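Local coordinates for protein CocE/NonD family hydrolase (Staphylococcus aureus subsp. aureus COL, PDB 3III) that probably hydrolyses ester or amide bonds, being an alpha/beta hydrolase related to CocE esterases and S15-family X-Pro dipeptidyl-peptidases, at residues G296-E299 / W300-Y303; F441-F444 / N445-N449. All coordinates share one frame; numbering follows the deposited sequence.

Following the chain from the N terminus, contact 1 (296-303) comes first and carries the end of strand 290-295 of the large mixed sheet into helix 299-304. Contact 2 (441-449) follows about 140 residues later and closes the hairpin between strands 441-443 and 447-458, in the C-terminal non-catalytic domain. The two local turns stand in series, neither nested nor crossed, with centres about 11 Å apart. They nevertheless meet in space: Lys298 NZ forms a 2.7 Å salt bridge with Glu448 OE2, and Trp300 CZ3 lies 3.3 Å from His446 CE1. This ties the hairpin of the small antiparallel sheet to the helix start beside the large mixed sheet.

Contact 1: residues G296-E299 / W300-Y303; sequences GRKE and WESY
Residues 296-303 form the local turn that leads from strand 290-295 of the large mixed sheet into helix 299-304, a helix-start contact in which Lys298, the N-cap residue, and Glu299 receive the first main-chain bonds from Ser302 and Tyr303. The evidence is the i to i+4 spacing: Ser302 N reaches Lys298 O at 3.1 Å, and Tyr303 N reaches Glu299 O at 3.2 Å.

The carbonyl of Lys298 is gripped twice, because Ser302 OG also donates to Lys298 O, over 2.7 Å. With its OG turned beside its own backbone N (chi1 -60°), Ser302 directs the hydroxyl back down the helix to the preceding turn. The same Ser302 OG also touches Arg297 CB, at 3.6 Å.

On another side of the turn, Glu299 and Trp300 run alongside each other in the same direction. The carboxylate lies over one face of the indole, the two planes only 16° apart, as a flat stack. It is displaced toward the rim: Glu299 OE2 is 3.6 Å from Trp300 CZ2, while Glu299 OE1 lies 3.9 Å from Trp300 CH2. The extended glutamate chain, CG anti to the backbone N (chi1 176°), delivers the carboxylate to that height. Trp300 also touches a bound palmitic acid.

Lys298 and Glu301 meet mainly along their aliphatic parts, with Lys298 CD 3.9 Å from Glu301 OE1; their polar ends turn to other partners, the ammonium to Thr93 O and the carboxylate of Glu448, the Glu301 carboxylate to Thr96 N and Tyr342 OH. Within the fold, the turn follows strand 290-295: Glu299, Trp300 and Tyr303 all pack on Val168 of strand 162-168, while Arg297 holds Glu336 of the neighbouring strand 333-338.

Contact 2: residues F441-F444 / N445-N449; sequences FPDF and NHIEN
A beta hairpin with a G1 beta bulge turns the chain here between strands 441-443 and 447-458: Asp443 and Ile447 form an antiparallel hydrogen-bonded pair, and the bulge sets two residues, His446 and Ile447, opposite the single Asp443. Both bonds of the pair are present, Asp443 N to Ile447 O and Ile447 N to Asp443 O, each 3.1 Å long. In the second, the donor stands above the carbonyl plane, away from a lone pair. Ile447 O also takes a CA-H...O contact from Pro442 CA at 3.4 Å.

Beside the pair, Ile447 CG1 packs on Asp443 CB at 3.5 Å. That branch sits between the backbone N and the carbonyl carbon, which sets CG1 against Asp443 CB, on the same face of the hairpin. The Asp443 carboxylate is shared along the backbone: Asp443 OD1 accepts from Phe444 N at 2.8 Å, while its other oxygen takes Gln451 N.

The peptide bond between Phe444 and Asn445 is cis, and it folds the two side chains together at the tip. Asn445 CB stands over the centre of the Phe444 ring, 3.3 Å from the centroid and 12° off the normal, a CH-pi contact. Its amide then lies nearly parallel to the ring, the planes 5° apart, with Asn445 CG 3.3 Å from Phe444 CE2.

Two bonds fix this amide's rotation. Asn445 ND2 donates to Thr529 O, and Asn445 OD1 accepts from His446 ND1 at 3.0 Å, nearly straight at 168°, with the oxygen lying in the imidazole plane.

Contact 1: residues G296-E299 / W300-Y303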
loop_
_atom_site.group_PDB
_atom_site.type_symbol
_atom_site.label_atom_id
_atom_site.label_comp_id
_atom_site.label_asym_id
_atom_site.label_seq_id
_atom_site.Cartn_x
_atom_site.Cartn_y
_atom_site.Cartn_z
ATOM N N GLY A 296 -1.296 -12.295 0.986
ATOM C CA GLY A 296 -1.956 -12.196 -0.308
ATOM C C GLY A 296 -3.496 -12.258 -0.199
ATOM O O GLY A 296 -4.178 -12.793 -1.082
ATOM N N ARG A 297 -4.020 -11.619 0.828
ATOM C CA ARG A 297 -5.452 -11.581 1.138
ATOM C C ARG A 297 -5.965 -10.130 1.074
ATOM O O ARG A 297 -5.314 -9.262 0.492
ATOM C CB ARG A 297 -5.658 -12.188 2.531
ATOM C CG ARG A 297 -4.890 -13.558 2.786
ATOM C CD ARG A 297 -5.402 -14.590 1.871
ATOM N NE ARG A 297 -4.571 -15.804 1.900
ATOM C CZ ARG A 297 -4.813 -16.905 2.597
ATOM N NH1 ARG A 297 -5.853 -16.986 3.418
ATOM N NH2 ARG A 297 -3.943 -17.924 2.495
ATOM N N LYS A 298 -7.148 -9.872 1.637
ATOM C CA LYS A 298 -7.782 -8.575 1.516
ATOM C C LYS A 298 -7.310 -7.595 2.630
ATOM O O LYS A 298 -6.950 -8.007 3.732
ATOM C CB LYS A 298 -9.319 -8.773 1.507
ATOM C CG LYS A 298 -9.890 -9.350 0.248
ATOM C CD LYS A 298 -11.302 -9.957 0.461
ATOM C CE LYS A 298 -11.823 -10.709 -0.731
ATOM N NZ LYS A 298 -11.993 -9.958 -2.033
ATOM N N GLU A 299 -7.346 -6.312 2.334
ATOM C CA GLU A 299 -6.665 -5.259 3.119
ATOM C C GLU A 299 -7.201 -5.020 4.523
ATOM O O GLU A 299 -6.510 -5.339 5.517
ATOM C CB GLU A 299 -6.647 -3.960 2.301
ATOM C CG GLU A 299 -6.079 -2.688 2.936
ATOM C CD GLU A 299 -6.231 -1.483 2.017
ATOM O OE1 GLU A 299 -6.599 -1.696 0.839
ATOM O OE2 GLU A 299 -6.033 -0.320 2.417
ATOM N N TRP A 300 -8.400 -4.456 4.611
ATOM C CA TRP A 300 -9.015 -4.163 5.913
ATOM C C TRP A 300 -9.415 -5.473 6.603
ATOM O O TRP A 300 -9.338 -5.584 7.828
ATOM C CB TRP A 300 -10.226 -3.223 5.788
ATOM C CG TRP A 300 -9.855 -1.851 5.305
ATOM C CD1 TRP A 300 -9.310 -0.828 6.047
ATOM C CD2 TRP A 300 -9.961 -1.356 3.971
ATOM N NE1 TRP A 300 -9.081 0.265 5.252
ATOM C CE2 TRP A 300 -9.445 -0.038 3.970
ATOM C CE3 TRP A 300 -10.431 -1.908 2.768
ATOM C CZ2 TRP A 300 -9.429 0.761 2.838
ATOM C CZ3 TRP A 300 -10.398 -1.140 1.632
ATOM C CH2 TRP A 300 -9.876 0.189 1.661
ATOM N N GLU A 301 -9.835 -6.478 5.840
ATOM C CA GLU A 301 -10.122 -7.786 6.429
ATOM C C GLU A 301 -8.925 -8.352 7.242
ATOM O O GLU A 301 -9.073 -8.801 8.390
ATOM C CB GLU A 301 -10.583 -8.747 5.349
ATOM C CG GLU A 301 -10.715 -10.236 5.845
ATOM C CD GLU A 301 -11.018 -11.140 4.679
ATOM O OE1 GLU A 301 -12.184 -11.051 4.140
ATOM O OE2 GLU A 301 -10.125 -11.919 4.303
ATOM N N SER A 302 -7.723 -8.264 6.685
ATOM C CA SER A 302 -6.584 -8.806 7.336
ATOM C C SER A 302 -6.174 -7.943 8.573
ATOM O O SER A 302 -5.736 -8.509 9.579
ATOM C CB SER A 302 -5.398 -8.966 6.399
ATOM O OG SER A 302 -5.644 -9.822 5.279
ATOM N N TYR A 303 -6.331 -6.616 8.490
ATOM C CA TYR A 303 -6.002 -5.725 9.581
ATOM C C TYR A 303 -6.791 -6.057 10.841
ATOM O O TYR A 303 -6.241 -6.153 11.950
ATOM C CB TYR A 303 -6.272 -4.285 9.173
ATOM C CG TYR A 303 -6.014 -3.299 10.262
ATOM C CD1 TYR A 303 -4.729 -3.061 10.686
ATOM C CD2 TYR A 303 -7.056 -2.548 10.815
ATOM C CE1 TYR A 303 -4.471 -2.140 11.673
ATOM C CE2 TYR A 303 -6.820 -1.628 11.828
ATOM C CZ TYR A 303 -5.497 -1.439 12.250
ATOM O OH TYR A 303 -5.201 -0.500 13.192
#

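Contact 2: residues F441-F444 / N445-N449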
loop_
_atom_site.group_PDB
_atom_site.type_symbol
_atom_site.label_atom_id
_atom_site.label_comp_id
_atom_site.label_asym_id
_atom_site.label_seq_id
_atom_site.Cartn_x
_atom_site.Cartn_y
_atom_site.Cartn_z
ATOM N N PHE A 441 -5.751 -14.202 -8.476
ATOM C CA PHE A 441 -5.383 -13.845 -7.116
ATOM C C PHE A 441 -6.055 -12.553 -6.747
ATOM O O PHE A 441 -6.374 -11.756 -7.639
ATOM C CB PHE A 441 -3.860 -13.702 -6.952
ATOM C CG PHE A 441 -3.081 -14.998 -7.167
ATOM C CD1 PHE A 441 -3.031 -15.986 -6.164
ATOM C CD2 PHE A 441 -2.452 -15.252 -8.375
ATOM C CE1 PHE A 441 -2.355 -17.151 -6.357
ATOM C CE2 PHE A 441 -1.776 -16.423 -8.574
ATOM C CZ PHE A 441 -1.699 -17.383 -7.584
ATOM N N PRO A 442 -6.249 -12.307 -5.434
ATOM C CA PRO A 442 -6.631 -10.981 -5.012
ATOM C C PRO A 442 -5.643 -9.931 -5.597
ATOM O O PRO A 442 -4.423 -10.128 -5.581
ATOM C CB PRO A 442 -6.549 -11.069 -3.466
ATOM C CG PRO A 442 -6.655 -12.533 -3.177
ATOM C CD PRO A 442 -5.937 -13.162 -4.267
ATOM N N ASP A 443 -6.192 -8.801 -6.017
ATOM C CA ASP A 443 -5.410 -7.791 -6.720
ATOM C C ASP A 443 -6.116 -6.476 -6.459
ATOM O O ASP A 443 -7.124 -6.420 -5.758
ATOM C CB ASP A 443 -5.337 -8.169 -8.208
ATOM C CG ASP A 443 -4.130 -7.586 -8.945
ATOM O OD1 ASP A 443 -3.557 -6.554 -8.533
ATOM O OD2 ASP A 443 -3.776 -8.182 -9.986
ATOM N N PHE A 444 -5.562 -5.396 -6.953
ATOM C CA PHE A 444 -6.123 -4.050 -6.628
ATOM C C PHE A 444 -7.335 -3.709 -7.541
ATOM O O PHE A 444 -7.313 -3.977 -8.737
ATOM C CB PHE A 444 -5.043 -3.013 -6.772
ATOM C CG PHE A 444 -5.451 -1.647 -6.294
ATOM C CD1 PHE A 444 -5.622 -0.642 -7.202
ATOM C CD2 PHE A 444 -5.664 -1.399 -4.955
ATOM C CE1 PHE A 444 -5.964 0.651 -6.769
ATOM C CE2 PHE A 444 -6.024 -0.161 -4.519
ATOM C CZ PHE A 444 -6.207 0.857 -5.450
ATOM N N ASN A 445 -8.378 -3.078 -7.032
ATOM C CA ASN A 445 -8.618 -2.762 -5.644
ATOM C C ASN A 445 -9.724 -3.720 -5.180
ATOM O O ASN A 445 -10.928 -3.576 -5.547
ATOM C CB ASN A 445 -8.996 -1.240 -5.547
ATOM C CG ASN A 445 -9.204 -0.765 -4.138
ATOM O OD1 ASN A 445 -9.185 -1.593 -3.212
ATOM N ND2 ASN A 445 -9.470 0.550 -3.943
ATOM N N HIS A 446 -9.328 -4.701 -4.355
ATOM C CA HIS A 446 -10.216 -5.809 -3.926
ATOM C C HIS A 446 -10.897 -6.508 -5.111
ATOM O O HIS A 446 -12.083 -6.774 -5.072
ATOM C CB HIS A 446 -11.263 -5.344 -2.903
ATOM C CG HIS A 446 -10.659 -4.970 -1.585
ATOM N ND1 HIS A 446 -9.921 -3.820 -1.420
ATOM C CD2 HIS A 446 -10.636 -5.614 -0.398
ATOM C CE1 HIS A 446 -9.459 -3.787 -0.181
ATOM N NE2 HIS A 446 -9.881 -4.864 0.464
ATOM N N ILE A 447 -10.150 -6.722 -6.184
ATOM C CA ILE A 447 -10.638 -7.564 -7.276
ATOM C C ILE A 447 -10.191 -9.000 -7.020
ATOM O O ILE A 447 -9.246 -9.230 -6.292
ATOM C CB ILE A 447 -10.194 -7.082 -8.693
ATOM C CG1 ILE A 447 -8.663 -7.212 -8.908
ATOM C CG2 ILE A 447 -10.711 -5.642 -8.915
ATOM C CD1 ILE A 447 -8.239 -6.839 -10.430
ATOM N N GLU A 448 -10.970 -9.945 -7.512
ATOM C CA GLU A 448 -10.659 -11.380 -7.311
ATOM C C GLU A 448 -10.190 -12.073 -8.581
ATOM O O GLU A 448 -9.769 -13.240 -8.520
ATOM C CB GLU A 448 -11.861 -12.099 -6.707
ATOM C CG GLU A 448 -12.236 -11.472 -5.346
ATOM C CD GLU A 448 -13.268 -12.225 -4.557
ATOM O OE1 GLU A 448 -13.880 -13.209 -5.059
ATOM O OE2 GLU A 448 -13.488 -11.815 -3.377
ATOM N N ASN A 449 -10.244 -11.368 -9.709
ATOM C CA ASN A 449 -9.717 -11.908 -11.006
ATOM C C ASN A 449 -8.380 -11.308 -11.387
ATOM O O ASN A 449 -8.095 -11.111 -12.570
ATOM C CB ASN A 449 -10.737 -11.662 -12.146
ATOM C CG ASN A 449 -10.945 -10.166 -12.450
ATOM O OD1 ASN A 449 -10.750 -9.321 -11.587
ATOM N ND2 ASN A 449 -11.259 -9.852 -13.713
#